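Local coordinates for citrate lyase subunit beta-like protein (PDB 6CHU) that is a magnesium-dependent lyase of the HpcH/HpaI aldolase family, a bifunctional enzyme serving itaconate dissimilation and leucine catabolism in Mycobacterium tuberculosis, at residues 183-193 and 211-221; 9-20 and 65-73. All blocks are in the same frame, centred on the assembly; numbering follows the deposited sequence. Where two conformers were deposited one is given.

Contact 1: 183-193 and 211-221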
loop_
_atom_site.group_PDB
_atom_site.type_symbol
_atom_site.label_atom_id
_atom_site.label_comp_id
_atom_site.label_asym_id
_atom_site.label_seq_id
_atom_site.Cartn_x
_atom_site.Cartn_y
_atom_site.Cartn_z
ATOM N N ARG A 183 -10.098 14.266 7.259
ATOM C CA ARG A 183 -11.390 13.956 6.656
ATOM C C ARG A 183 -12.028 12.755 7.341
ATOM O O ARG A 183 -11.349 11.932 7.965
ATOM C CB ARG A 183 -11.246 13.669 5.160
ATOM C CG ARG A 183 -10.291 14.620 4.402
ATOM C CD ARG A 183 -10.664 16.092 4.586
ATOM N NE ARG A 183 -9.998 16.916 3.585
ATOM C CZ ARG A 183 -9.906 18.242 3.649
ATOM N NH1 ARG A 183 -10.411 18.892 4.696
ATOM N NH2 ARG A 183 -9.292 18.920 2.681
ATOM N N LEU A 184 -13.353 12.656 7.213
ATOM C CA LEU A 184 -14.039 11.434 7.620
ATOM C C LEU A 184 -13.583 10.269 6.754
ATOM O O LEU A 184 -13.365 10.423 5.550
ATOM C CB LEU A 184 -15.551 11.585 7.476
ATOM C CG LEU A 184 -16.447 12.161 8.561
ATOM C CD1 LEU A 184 -17.878 11.858 8.164
ATOM C CD2 LEU A 184 -16.150 11.553 9.901
ATOM N N ALA A 185 -13.472 9.083 7.361
ATOM C CA ALA A 185 -13.147 7.864 6.627
ATOM C C ALA A 185 -14.358 6.939 6.641
ATOM O O ALA A 185 -14.830 6.556 7.715
ATOM C CB ALA A 185 -11.933 7.154 7.234
ATOM N N LEU A 186 -14.841 6.572 5.455
ATOM C CA LEU A 186 -16.027 5.733 5.308
ATOM C C LEU A 186 -15.628 4.394 4.699
ATOM O O LEU A 186 -15.010 4.354 3.628
ATOM C CB LEU A 186 -17.079 6.421 4.426
ATOM C CG LEU A 186 -17.727 7.724 4.919
ATOM C CD1 LEU A 186 -16.773 8.914 4.793
ATOM C CD2 LEU A 186 -18.954 7.977 4.077
ATOM N N ASP A 187 -16.001 3.298 5.366
ATOM C CA ASP A 187 -15.659 1.968 4.875
ATOM C C ASP A 187 -16.709 1.480 3.883
ATOM O O ASP A 187 -17.876 1.886 3.931
ATOM C CB ASP A 187 -15.527 0.978 6.037
ATOM C CG ASP A 187 -14.685 -0.243 5.683
ATOM O OD1 ASP A 187 -13.818 -0.159 4.800
ATOM O OD2 ASP A 187 -14.895 -1.304 6.301
ATOM N N ALA A 188 -16.283 0.588 2.987
ATOM C CA ALA A 188 -17.090 0.142 1.858
ATOM C C ALA A 188 -18.280 -0.718 2.302
ATOM O O ALA A 188 -18.281 -1.353 3.366
ATOM C CB ALA A 188 -16.234 -0.659 0.870
ATOM N N VAL A 189 -19.291 -0.763 1.426
ATOM C CA VAL A 189 -20.522 -1.489 1.705
ATOM C C VAL A 189 -20.283 -2.989 1.662
ATOM O O VAL A 189 -19.409 -3.494 0.947
ATOM C CB VAL A 189 -21.629 -1.096 0.709
ATOM C CG1 VAL A 189 -21.983 0.370 0.840
ATOM C CG2 VAL A 189 -21.223 -1.434 -0.721
ATOM N N HIS A 190 -21.092 -3.711 2.424
ATOM C CA HIS A 190 -21.079 -5.167 2.468
ATOM C C HIS A 190 -22.262 -5.627 1.631
ATOM O O HIS A 190 -23.396 -5.600 2.103
ATOM C CB HIS A 190 -21.186 -5.641 3.913
ATOM C CG HIS A 190 -20.776 -7.063 4.115
ATOM N ND1 HIS A 190 -19.464 -7.436 4.310
ATOM C CD2 HIS A 190 -21.507 -8.201 4.168
ATOM C CE1 HIS A 190 -19.403 -8.746 4.471
ATOM N NE2 HIS A 190 -20.627 -9.235 4.380
ATOM N N LEU A 191 -22.003 -6.044 0.384
ATOM C CA LEU A 191 -23.108 -6.322 -0.531
ATOM C C LEU A 191 -23.908 -7.555 -0.137
ATOM O O LEU A 191 -25.087 -7.655 -0.508
ATOM C CB LEU A 191 -22.596 -6.482 -1.963
ATOM C CG LEU A 191 -22.126 -5.193 -2.649
ATOM C CD1 LEU A 191 -21.913 -5.476 -4.115
ATOM C CD2 LEU A 191 -23.131 -4.062 -2.487
ATOM N N ASP A 192 -23.308 -8.488 0.602
ATOM C CA ASP A 192 -24.009 -9.704 1.023
ATOM C C ASP A 192 -24.834 -9.370 2.260
ATOM O O ASP A 192 -24.376 -9.511 3.397
ATOM C CB ASP A 192 -23.024 -10.839 1.291
ATOM C CG ASP A 192 -23.715 -12.183 1.472
ATOM O OD1 ASP A 192 -24.955 -12.213 1.612
ATOM O OD2 ASP A 192 -23.019 -13.217 1.478
ATOM N N ILE A 193 -26.088 -8.969 2.024
ATOM C CA ILE A 193 -26.919 -8.385 3.079
ATOM C C ILE A 193 -27.161 -9.383 4.206
ATOM O O ILE A 193 -27.084 -9.039 5.392
ATOM C CB ILE A 193 -28.250 -7.884 2.489
ATOM C CG1 ILE A 193 -27.998 -6.722 1.536
ATOM C CG2 ILE A 193 -29.220 -7.506 3.602
ATOM C CD1 ILE A 193 -29.252 -6.252 0.818
ATOM N N PHE A 211 -11.772 3.839 11.084
ATOM C CA PHE A 211 -12.831 4.319 10.212
ATOM C C PHE A 211 -13.885 5.002 11.075
ATOM O O PHE A 211 -14.072 4.661 12.244
ATOM C CB PHE A 211 -13.451 3.171 9.399
ATOM C CG PHE A 211 -12.697 2.845 8.135
ATOM C CD1 PHE A 211 -12.928 3.561 6.972
ATOM C CD2 PHE A 211 -11.745 1.824 8.117
ATOM C CE1 PHE A 211 -12.234 3.272 5.801
ATOM C CE2 PHE A 211 -11.043 1.519 6.950
ATOM C CZ PHE A 211 -11.292 2.246 5.783
ATOM N N ASP A 212 -14.540 6.013 10.506
ATOM C CA ASP A 212 -15.571 6.754 11.221
ATOM C C ASP A 212 -16.962 6.227 10.948
ATOM O O ASP A 212 -17.870 6.451 11.764
ATOM C CB ASP A 212 -15.525 8.224 10.814
ATOM C CG ASP A 212 -14.196 8.854 11.129
ATOM O OD1 ASP A 212 -13.896 8.962 12.330
ATOM O OD2 ASP A 212 -13.442 9.179 10.189
ATOM N N VAL A 213 -17.133 5.551 9.820
ATOM C CA VAL A 213 -18.436 5.180 9.274
ATOM C C VAL A 213 -18.286 3.852 8.542
ATOM O O VAL A 213 -17.288 3.624 7.855
ATOM C CB VAL A 213 -18.956 6.263 8.296
ATOM C CG1 VAL A 213 -20.171 5.744 7.507
ATOM C CG2 VAL A 213 -19.291 7.571 9.032
ATOM N N THR A 214 -19.293 2.982 8.662
ATOM C CA THR A 214 -19.491 1.903 7.699
ATOM C C THR A 214 -20.775 2.194 6.936
ATOM O O THR A 214 -21.841 2.349 7.546
ATOM C CB THR A 214 -19.569 0.540 8.390
ATOM O OG1 THR A 214 -18.258 0.158 8.821
ATOM C CG2 THR A 214 -20.104 -0.528 7.422
ATOM N N VAL A 215 -20.679 2.275 5.615
ATOM C CA VAL A 215 -21.851 2.562 4.797
ATOM C C VAL A 215 -22.586 1.259 4.514
ATOM O O VAL A 215 -21.967 0.205 4.298
ATOM C CB VAL A 215 -21.447 3.290 3.504
ATOM C CG1 VAL A 215 -22.693 3.636 2.685
ATOM C CG2 VAL A 215 -20.677 4.575 3.861
ATOM N N CYS A 216 -23.916 1.326 4.557
ATOM C CA CYS A 216 -24.792 0.172 4.407
ATOM C C CYS A 216 -25.700 0.337 3.196
ATOM O O CYS A 216 -26.018 1.456 2.789
ATOM C CB CYS A 216 -25.662 -0.020 5.646
ATOM S SG CYS A 216 -24.724 -0.224 7.156
ATOM N N ILE A 217 -26.141 -0.794 2.639
ATOM C CA ILE A 217 -27.096 -0.790 1.535
ATOM C C ILE A 217 -28.439 -1.377 1.927
ATOM O O ILE A 217 -29.359 -1.410 1.094
ATOM C CB ILE A 217 -26.521 -1.508 0.300
ATOM C CG1 ILE A 217 -25.762 -2.751 0.732
ATOM C CG2 ILE A 217 -25.547 -0.592 -0.459
ATOM C CD1 ILE A 217 -26.411 -3.979 0.322
ATOM N N HIS A 218 -28.601 -1.815 3.175
ATOM C CA HIS A 218 -29.888 -2.307 3.652
ATOM C C HIS A 218 -30.051 -1.895 5.111
ATOM O O HIS A 218 -29.081 -1.960 5.880
ATOM C CB HIS A 218 -29.986 -3.833 3.520
ATOM C CG HIS A 218 -31.367 -4.377 3.718
ATOM N ND1 HIS A 218 -31.870 -4.697 4.962
ATOM C CD2 HIS A 218 -32.343 -4.676 2.829
ATOM C CE1 HIS A 218 -33.100 -5.166 4.829
ATOM N NE2 HIS A 218 -33.411 -5.163 3.547
ATOM N N PRO A 219 -31.245 -1.456 5.519
ATOM C CA PRO A 219 -31.397 -0.943 6.893
ATOM C C PRO A 219 -31.115 -1.974 7.975
ATOM O O PRO A 219 -30.745 -1.588 9.093
ATOM C CB PRO A 219 -32.857 -0.468 6.934
ATOM C CG PRO A 219 -33.547 -1.219 5.849
ATOM C CD PRO A 219 -32.516 -1.416 4.769
ATOM N N SER A 220 -31.269 -3.271 7.681
ATOM C CA SER A 220 -30.954 -4.304 8.666
ATOM C C SER A 220 -29.481 -4.289 9.055
ATOM O O SER A 220 -29.123 -4.827 10.110
ATOM C CB SER A 220 -31.323 -5.687 8.120
ATOM O OG SER A 220 -30.481 -6.008 7.025
ATOM N N GLN A 221 -28.623 -3.696 8.228
ATOM C CA GLN A 221 -27.205 -3.624 8.546
ATOM C C GLN A 221 -26.881 -2.533 9.557
ATOM O O GLN A 221 -25.821 -2.591 10.190
ATOM C CB GLN A 221 -26.397 -3.403 7.265
ATOM C CG GLN A 221 -26.610 -4.495 6.217
ATOM C CD GLN A 221 -25.857 -4.219 4.927
ATOM O OE1 GLN A 221 -26.006 -3.160 4.327
ATOM N NE2 GLN A 221 -25.041 -5.180 4.493
HETATM O O HOH W 1 -17.209 -1.952 7.683
HETATM O O HOH W 2 -21.915 -2.515 4.877
HETATM O O HOH W 3 -24.750 -7.654 5.989
HETATM O O HOH W 4 -28.802 -8.227 7.406
#

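Contact 2: 9-20 and 65-73. With ACT (acetate ion), chain F; ACT (acetate ion), chain E.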
loop_
_atom_site.group_PDB
_atom_site.type_symbol
_atom_site.label_atom_id
_atom_site.label_comp_id
_atom_site.label_asym_id
_atom_site.label_seq_id
_atom_site.Cartn_x
_atom_site.Cartn_y
_atom_site.Cartn_z
ATOM N N MET A 9 -22.020 20.335 7.583
ATOM C CA MET A 9 -22.691 19.323 8.383
ATOM C C MET A 9 -21.761 18.867 9.496
ATOM O O MET A 9 -20.544 18.791 9.309
ATOM C CB MET A 9 -23.106 18.114 7.536
ATOM C CG MET A 9 -24.022 18.436 6.367
ATOM S SD MET A 9 -24.226 16.981 5.317
ATOM C CE MET A 9 -25.256 15.942 6.349
ATOM N N ASN A 10 -22.334 18.571 10.660
ATOM C CA ASN A 10 -21.561 17.973 11.745
ATOM C C ASN A 10 -21.635 16.454 11.602
ATOM O O ASN A 10 -22.305 15.744 12.356
ATOM C CB ASN A 10 -22.069 18.449 13.098
ATOM C CG ASN A 10 -21.047 18.249 14.202
ATOM O OD1 ASN A 10 -20.187 17.368 14.116
ATOM N ND2 ASN A 10 -21.131 19.071 15.243
ATOM N N LEU A 11 -20.928 15.961 10.583
ATOM C CA LEU A 11 -20.994 14.540 10.261
ATOM C C LEU A 11 -20.399 13.678 11.366
ATOM O O LEU A 11 -20.892 12.570 11.619
ATOM C CB LEU A 11 -20.286 14.274 8.934
ATOM C CG LEU A 11 -20.901 14.928 7.697
ATOM C CD1 LEU A 11 -20.077 14.610 6.455
ATOM C CD2 LEU A 11 -22.348 14.499 7.515
ATOM N N ARG A 12 -19.346 14.161 12.035
ATOM C CA ARG A 12 -18.792 13.415 13.161
ATOM C C ARG A 12 -19.780 13.305 14.313
ATOM O O ARG A 12 -19.719 12.342 15.086
ATOM C CB ARG A 12 -17.489 14.059 13.634
ATOM C CG ARG A 12 -16.326 13.762 12.719
ATOM C CD ARG A 12 -15.066 14.503 13.106
ATOM N NE ARG A 12 -13.996 14.196 12.162
ATOM C CZ ARG A 12 -13.764 14.883 11.046
ATOM N NH1 ARG A 12 -14.523 15.926 10.733
ATOM N NH2 ARG A 12 -12.770 14.528 10.243
ATOM N N ALA A 13 -20.702 14.263 14.442
ATOM C CA ALA A 13 -21.701 14.171 15.501
ATOM C C ALA A 13 -22.703 13.057 15.233
ATOM O O ALA A 13 -23.257 12.486 16.179
ATOM C CB ALA A 13 -22.431 15.505 15.667
ATOM N N ALA A 14 -22.956 12.741 13.968
ATOM C CA ALA A 14 -23.864 11.648 13.660
ATOM C C ALA A 14 -23.164 10.310 13.879
ATOM O O ALA A 14 -21.934 10.207 13.862
ATOM C CB ALA A 14 -24.377 11.756 12.224
ATOM N N GLY A 15 -23.969 9.273 14.093
ATOM C CA GLY A 15 -23.439 7.964 14.328
ATOM C C GLY A 15 -22.749 7.391 13.102
ATOM O O GLY A 15 -22.660 8.031 12.041
ATOM N N PRO A 16 -22.254 6.164 13.240
ATOM C CA PRO A 16 -21.471 5.537 12.168
ATOM C C PRO A 16 -22.291 4.810 11.115
ATOM O O PRO A 16 -21.703 4.290 10.161
ATOM C CB PRO A 16 -20.603 4.539 12.951
ATOM C CG PRO A 16 -21.509 4.097 14.079
ATOM C CD PRO A 16 -22.348 5.308 14.438
ATOM N N GLY A 17 -23.613 4.745 11.255
ATOM C CA GLY A 17 -24.400 3.942 10.341
ATOM C C GLY A 17 -25.022 4.772 9.244
ATOM O O GLY A 17 -26.048 5.424 9.454
ATOM N N TRP A 18 -24.402 4.751 8.071
ATOM C CA TRP A 18 -24.887 5.467 6.905
ATOM C C TRP A 18 -25.571 4.487 5.962
ATOM O O TRP A 18 -25.154 3.332 5.834
ATOM C CB TRP A 18 -23.739 6.168 6.180
ATOM C CG TRP A 18 -23.149 7.320 6.933
ATOM C CD1 TRP A 18 -23.036 7.461 8.288
ATOM C CD2 TRP A 18 -22.563 8.489 6.355
ATOM N NE1 TRP A 18 -22.411 8.661 8.586
ATOM C CE2 TRP A 18 -22.125 9.310 7.413
ATOM C CE3 TRP A 18 -22.383 8.925 5.041
ATOM C CZ2 TRP A 18 -21.511 10.548 7.194
ATOM C CZ3 TRP A 18 -21.774 10.162 4.825
ATOM C CH2 TRP A 18 -21.346 10.949 5.897
ATOM N N LEU A 19 -26.619 4.954 5.290
ATOM C CA LEU A 19 -27.482 4.055 4.527
ATOM C C LEU A 19 -27.802 4.664 3.170
ATOM O O LEU A 19 -28.385 5.751 3.100
ATOM C CB LEU A 19 -28.766 3.757 5.303
ATOM C CG LEU A 19 -29.847 2.965 4.574
ATOM C CD1 LEU A 19 -29.306 1.607 4.152
ATOM C CD2 LEU A 19 -31.069 2.800 5.454
ATOM N N PHE A 20 -27.431 3.958 2.099
ATOM C CA PHE A 20 -27.894 4.322 0.765
ATOM C C PHE A 20 -29.402 4.118 0.654
ATOM O O PHE A 20 -29.942 3.095 1.082
ATOM C CB PHE A 20 -27.212 3.473 -0.311
ATOM C CG PHE A 20 -25.853 3.953 -0.715
ATOM C CD1 PHE A 20 -25.697 5.100 -1.494
ATOM C CD2 PHE A 20 -24.724 3.226 -0.364
ATOM C CE1 PHE A 20 -24.430 5.525 -1.882
ATOM C CE2 PHE A 20 -23.461 3.646 -0.739
ATOM C CZ PHE A 20 -23.308 4.800 -1.504
ATOM N N ASP A 65 -33.814 15.729 6.370
ATOM C CA ASP A 65 -33.031 16.653 7.188
ATOM C C ASP A 65 -31.654 16.852 6.568
ATOM O O ASP A 65 -30.857 15.905 6.518
ATOM C CB ASP A 65 -32.912 16.116 8.618
ATOM C CG ASP A 65 -32.165 17.056 9.554
ATOM O OD1 ASP A 65 -31.661 18.109 9.114
ATOM O OD2 ASP A 65 -32.090 16.735 10.757
ATOM N N PRO A 66 -31.328 18.057 6.089
ATOM C CA PRO A 66 -30.015 18.261 5.460
ATOM C C PRO A 66 -28.847 18.162 6.427
ATOM O O PRO A 66 -27.713 18.023 5.966
ATOM C CB PRO A 66 -30.128 19.668 4.853
ATOM C CG PRO A 66 -31.125 20.349 5.692
ATOM C CD PRO A 66 -32.126 19.297 6.104
ATOM N N GLU A 67 -29.080 18.211 7.744
ATOM C CA GLU A 67 -28.002 17.954 8.699
ATOM C C GLU A 67 -27.602 16.483 8.743
ATOM O O GLU A 67 -26.545 16.157 9.294
ATOM C CB GLU A 67 -28.415 18.406 10.105
ATOM C CG GLU A 67 -28.861 19.861 10.198
ATOM C CD GLU A 67 -27.797 20.830 9.714
ATOM O OE1 GLU A 67 -26.593 20.523 9.854
ATOM O OE2 GLU A 67 -28.169 21.902 9.189
ATOM N N ARG A 68 -28.410 15.593 8.168
ATOM C CA ARG A 68 -28.183 14.156 8.281
ATOM C C ARG A 68 -28.375 13.442 6.952
ATOM O O ARG A 68 -28.612 12.228 6.940
ATOM C CB ARG A 68 -29.120 13.556 9.339
ATOM C CG ARG A 68 -28.831 14.020 10.751
ATOM C CD ARG A 68 -27.441 13.575 11.192
ATOM N NE ARG A 68 -27.214 13.802 12.617
ATOM C CZ ARG A 68 -26.538 14.832 13.115
ATOM N NH1 ARG A 68 -26.011 15.739 12.301
ATOM N NH2 ARG A 68 -26.384 14.957 14.427
ATOM N N THR A 69 -28.285 14.167 5.837
ATOM C CA THR A 69 -28.505 13.592 4.519
ATOM C C THR A 69 -27.458 14.118 3.551
ATOM O O THR A 69 -27.181 15.319 3.513
ATOM C CB THR A 69 -29.910 13.917 3.994
ATOM O OG1 THR A 69 -30.869 13.628 5.016
ATOM C CG2 THR A 69 -30.233 13.059 2.770
ATOM N N VAL A 70 -26.904 13.193 2.759
ATOM C CA VAL A 70 -25.902 13.419 1.719
ATOM C C VAL A 70 -26.470 12.896 0.402
ATOM O O VAL A 70 -27.246 11.938 0.392
ATOM C CB VAL A 70 -24.569 12.710 2.081
ATOM C CG1 VAL A 70 -23.565 12.742 0.924
ATOM C CG2 VAL A 70 -23.964 13.326 3.334
ATOM N N VAL A 71 -26.104 13.527 -0.715
ATOM C CA VAL A 71 -26.620 13.128 -2.024
ATOM C C VAL A 71 -25.466 12.584 -2.854
ATOM O O VAL A 71 -24.486 13.300 -3.100
ATOM C CB VAL A 71 -27.318 14.296 -2.744
ATOM C CG1 VAL A 71 -27.856 13.851 -4.102
ATOM C CG2 VAL A 71 -28.463 14.858 -1.879
ATOM N N ARG A 72 -25.566 11.320 -3.282
ATOM C CA ARG A 72 -24.584 10.789 -4.222
ATOM C C ARG A 72 -24.979 11.186 -5.636
ATOM O O ARG A 72 -26.047 10.799 -6.129
ATOM C CB ARG A 72 -24.422 9.271 -4.121
ATOM C CG ARG A 72 -23.317 8.795 -5.102
ATOM C CD ARG A 72 -22.776 7.394 -4.824
ATOM N NE ARG A 72 -23.715 6.335 -5.193
ATOM C CZ ARG A 72 -23.370 5.048 -5.278
ATOM N NH1 ARG A 72 -22.115 4.695 -5.028
ATOM N NH2 ARG A 72 -24.267 4.119 -5.609
ATOM N N ILE A 73 -24.128 11.995 -6.270
ATOM C CA ILE A 73 -24.344 12.438 -7.640
ATOM C C ILE A 73 -23.635 11.473 -8.580
ATOM O O ILE A 73 -23.072 10.470 -8.142
ATOM C CB ILE A 73 -23.858 13.888 -7.840
ATOM C CG1 ILE A 73 -22.348 13.994 -7.600
ATOM C CG2 ILE A 73 -24.627 14.835 -6.909
ATOM C CD1 ILE A 73 -21.782 15.445 -7.703
HETATM C C ACT F . -20.033 1.911 -3.990
HETATM O O ACT F . -19.030 1.199 -3.701
HETATM O OXT ACT F . -20.329 2.442 -5.104
HETATM C CH3 ACT F . -21.053 2.147 -2.841
HETATM C C ACT E . -24.182 0.777 -4.781
HETATM O O ACT E . -23.936 -0.428 -4.507
HETATM O OXT ACT E . -23.616 1.511 -5.622
HETATM C CH3 ACT E . -25.351 1.431 -3.955
#

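Contact 1: 183-193 and 211-221
Asp187 lies across the ring of Phe211 at about a right angle, and its CB makes a CH-pi contact there: it sits 4.0 Å from the ring centroid, only 18° off the normal. With CG anti to the backbone N (chi1 -158°), the carboxylate stays over the same ring, where OD1 comes within 3.6 Å of Phe211 CZ. OD1 also accepts from Trp142. OD2 accepts a hydrogen bond from a water that also bonds Thr214 OG1, a hydroxyl hydrogen-bonded to Tyr229 as well, and it forms a salt bridge with Arg171, which would favour the charged carboxylate.

The backbone of Asp187 belongs to the parallel pairing of the strands. Asp187 N donates to Val213 O (2.8 Å), and Val215 N returns a longer bond of 3.3 Å to Asp187 O. At the strand starts, Ala185 N meets the anti lone pair of Asp212 OD2. Beyond the strand ends, Gln221 NE2 donates to His190 O at 2.9 Å, in both the amide and carbonyl planes.

Strands 184-187 and 213-216, joined by helix 196-209, are the last beta-alpha-beta unit of the barrel. Phe211 and Asp187 face that helix through Ala206, while on the opposite face of the sheet Leu186 and Val213 reach Trp18 of strand 17-22.

Contact 2: 9-20 and 65-73
Met9 brings its methyl group to the turn at residues 65-68, where CE lies 3.2 Å from Glu67 O and close to Pro66 O as well. The bend at chi3 (72°) turns CE to these carbonyl oxygens. The backbone then passes Arg68, with Asn10 O 3.7 Å from Arg68 NH1.

Ala14 touches the same arginine from above: its CB sits over one face of the guanidinium, 3.5 Å from Arg68 NE and displaced from the centre of the group. Arg68 is folded at chi2 (-63°), and its NH1 donates to Glu67 O (3.1 Å), a bond that helps fix how the flat group is turned.

On strand 17-22, Trp18 CZ3 meets Val70 CG2 loosely, in the one conformer given of two deposited for the valine. Phe20 closes the series. Its CE1 stands over a face of the Arg72 guanidinium, 3.5 Å from Arg72 NE, with the planes 44° apart. The edge of that guanidinium holds two acetates: Arg72 NH1 donates to OXT of the chain F acetate at 2.9 Å, and Arg72 NH2 to OXT of the chain E acetate at 2.7 Å. Asp42 takes NE in a salt bridge.

Arg72, a substrate-binding residue, ends strand 69-72, and its side chain comes to about 4 Å from the magnesium ion, at the C-terminal strand ends where TIM barrels carry their active sites; the acetates, probably from the crystallisation liquor, may mark a pocket for an anionic group.

Contact 1 is buried and joins neighbouring strands of the barrel, so backbone bonds in parallel register do much of its work. Contact 2 is only partly buried and relates strands 17-22 and 69-72, which have strand 38-42 between them; it is made by side chains and loops, without hydrogen bonds between its two segments. The two share a sheet and meet directly: Cys216 N lies 2.7 Å from Trp18 O, a probable hydrogen bond between strands 213-216 and 17-22 where the barrel closes. Polar chemistry divides likewise. In contact 1 a buried carboxylate is paired within the protein, whereas the guanidinium of contact 2, though also held by Asp42, turns its two terminal nitrogens to small anions beside the metal.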